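Local coordinates for surface layer protein (Geobacillus stearothermophilus, PDB 4UJ8), which self-assembles into the surface layer that coats the bacterial cell, this fragment being a calcium-binding two-domain portion of the longer protein, at residues G139-K144 with S206-K211. Sequence-based numbering, arbitrary orientation.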
loop_
_atom_site.group_PDB
_atom_site.type_symbol
_atom_site.label_atom_id
_atom_site.label_comp_id
_atom_site.label_asym_id
_atom_site.label_seq_id
_atom_site.Cartn_x
_atom_site.Cartn_y
_atom_site.Cartn_z
ATOM N N GLY A 139 -3.434 33.201 -9.955
ATOM C CA GLY A 139 -2.054 33.413 -9.570
ATOM C C GLY A 139 -1.377 32.220 -8.914
ATOM O O GLY A 139 -0.454 32.390 -8.116
ATOM N N ASP A 140 -1.828 31.013 -9.248
ATOM C CA ASP A 140 -1.174 29.799 -8.763
ATOM C C ASP A 140 -1.152 28.737 -9.872
ATOM O O ASP A 140 -2.186 28.397 -10.431
ATOM C CB ASP A 140 -1.881 29.279 -7.517
ATOM C CG ASP A 140 -1.079 28.217 -6.795
ATOM O OD1 ASP A 140 -0.759 27.180 -7.420
ATOM O OD2 ASP A 140 -0.763 28.422 -5.606
ATOM N N ALA A 141 0.038 28.234 -10.193
ATOM C CA ALA A 141 0.218 27.355 -11.347
ATOM C C ALA A 141 -0.140 25.881 -11.119
ATOM O O ALA A 141 -0.172 25.113 -12.080
ATOM C CB ALA A 141 1.667 27.441 -11.836
ATOM N N LEU A 142 -0.403 25.481 -9.880
ATOM C CA LEU A 142 -0.498 24.044 -9.586
ATOM C C LEU A 142 -1.638 23.357 -10.339
ATOM O O LEU A 142 -1.447 22.272 -10.888
ATOM C CB LEU A 142 -0.651 23.793 -8.083
ATOM C CG LEU A 142 -0.654 22.307 -7.699
ATOM C CD1 LEU A 142 0.597 21.591 -8.207
ATOM C CD2 LEU A 142 -0.793 22.115 -6.192
ATOM N N ALA A 143 -2.817 23.974 -10.373
ATOM C CA ALA A 143 -3.952 23.335 -11.031
ATOM C C ALA A 143 -3.667 23.116 -12.520
ATOM O O ALA A 143 -3.875 22.015 -13.040
ATOM C CB ALA A 143 -5.234 24.154 -10.829
ATOM N N LYS A 144 -3.149 24.136 -13.190
ATOM C CA LYS A 144 -2.870 24.029 -14.614
ATOM C C LYS A 144 -1.681 23.104 -14.883
ATOM O O LYS A 144 -1.620 22.434 -15.923
ATOM C CB LYS A 144 -2.618 25.414 -15.223
ATOM C CG LYS A 144 -2.674 25.426 -16.735
ATOM C CD LYS A 144 -2.885 26.827 -17.285
ATOM C CE LYS A 144 -4.364 27.154 -17.404
ATOM N NZ LYS A 144 -4.599 28.502 -17.998
ATOM N N SER A 206 -3.321 24.337 -4.458
ATOM C CA SER A 206 -2.435 25.479 -4.482
ATOM C C SER A 206 -1.042 25.080 -4.074
ATOM O O SER A 206 -0.836 24.012 -3.496
ATOM C CB SER A 206 -2.941 26.564 -3.542
ATOM O OG SER A 206 -2.879 26.104 -2.209
ATOM N N GLY A 207 -0.084 25.958 -4.346
ATOM C CA GLY A 207 1.264 25.720 -3.883
ATOM C C GLY A 207 2.345 26.116 -4.861
ATOM O O GLY A 207 3.529 25.996 -4.545
ATOM N N LEU A 208 1.942 26.569 -6.046
ATOM C CA LEU A 208 2.877 27.168 -6.997
ATOM C C LEU A 208 2.493 28.620 -7.242
ATOM O O LEU A 208 2.164 29.024 -8.366
ATOM C CB LEU A 208 2.906 26.384 -8.310
ATOM C CG LEU A 208 3.558 25.001 -8.205
ATOM C CD1 LEU A 208 3.356 24.234 -9.486
ATOM C CD2 LEU A 208 5.039 25.136 -7.885
ATOM N N ALA A 209 2.535 29.403 -6.173
ATOM C CA ALA A 209 2.118 30.799 -6.223
ATOM C C ALA A 209 3.009 31.636 -7.137
ATOM O O ALA A 209 4.229 31.459 -7.161
ATOM C CB ALA A 209 2.114 31.388 -4.820
ATOM N N VAL A 210 2.381 32.531 -7.896
ATOM C CA VAL A 210 3.081 33.477 -8.762
ATOM C C VAL A 210 3.468 34.682 -7.927
ATOM O O VAL A 210 2.622 35.290 -7.271
ATOM C CB VAL A 210 2.213 33.920 -9.963
ATOM C CG1 VAL A 210 2.928 34.989 -10.803
ATOM C CG2 VAL A 210 1.846 32.716 -10.820
ATOM N N LYS A 211 4.752 35.007 -7.921
ATOM C CA LYS A 211 5.239 36.134 -7.132
ATOM C C LYS A 211 5.260 37.410 -7.967
ATOM O O LYS A 211 5.027 38.500 -7.445
ATOM C CB LYS A 211 6.629 35.834 -6.569
ATOM C CG LYS A 211 6.664 34.702 -5.542
ATOM C CD LYS A 211 8.079 34.138 -5.401
ATOM C CE LYS A 211 8.409 33.761 -3.964
ATOM N NZ LYS A 211 9.822 33.275 -3.823
#
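Asp140 and Ala209 face each other as a non-hydrogen-bonded pair in an isolated antiparallel beta bridge, their CA atoms 4.3 Å apart. On one flank Val210 N donates to Gly139 O (2.8 Å), and on the other Ala141 N donates to Leu208 O (2.9 Å); both donors lie above the plane of the carbonyl they meet. The end-to-end directions of the touching parts lie 131° apart, and the pairing is limited to this single bridge. It joins the turn entering helix 142-147 to the loop before strand 214-222, in the C-terminal domain of the fragment.

Asp140 carries the polar part of the contact. Its side chain, extended away from its own N (chi1 -167°), brings the carboxylate to two successive amides of 206-211, each met on the syn side. Gly207 N lies 2.8 Å from Asp140 OD2 along a nearly straight bond. Leu208 N lies 3.1 Å from Asp140 OD1, farther out of the carboxylate plane. OD1 also accepts the capping bond from Leu142 N, which arrives nearly along the C-O axis. Three backbone N-H groups thus fix the carboxylate's rotation and would be expected to stabilise its negative charge.

The buried Leu142 and Leu208 side chains cross at about a right angle, and the methyl of Ala141 packs on Leu208 CB. Leu142 also leans on Ile205, which immediately precedes 206-211. On the Gly139 side of the bridge, Val210 CB and CG2 rest against the Gly139 carbonyl oxygen. Leu142 uses both branches: CD1 sits 4.0 Å from Leu208 CD1, while CD2 lies 3.3 Å from Ser206 O.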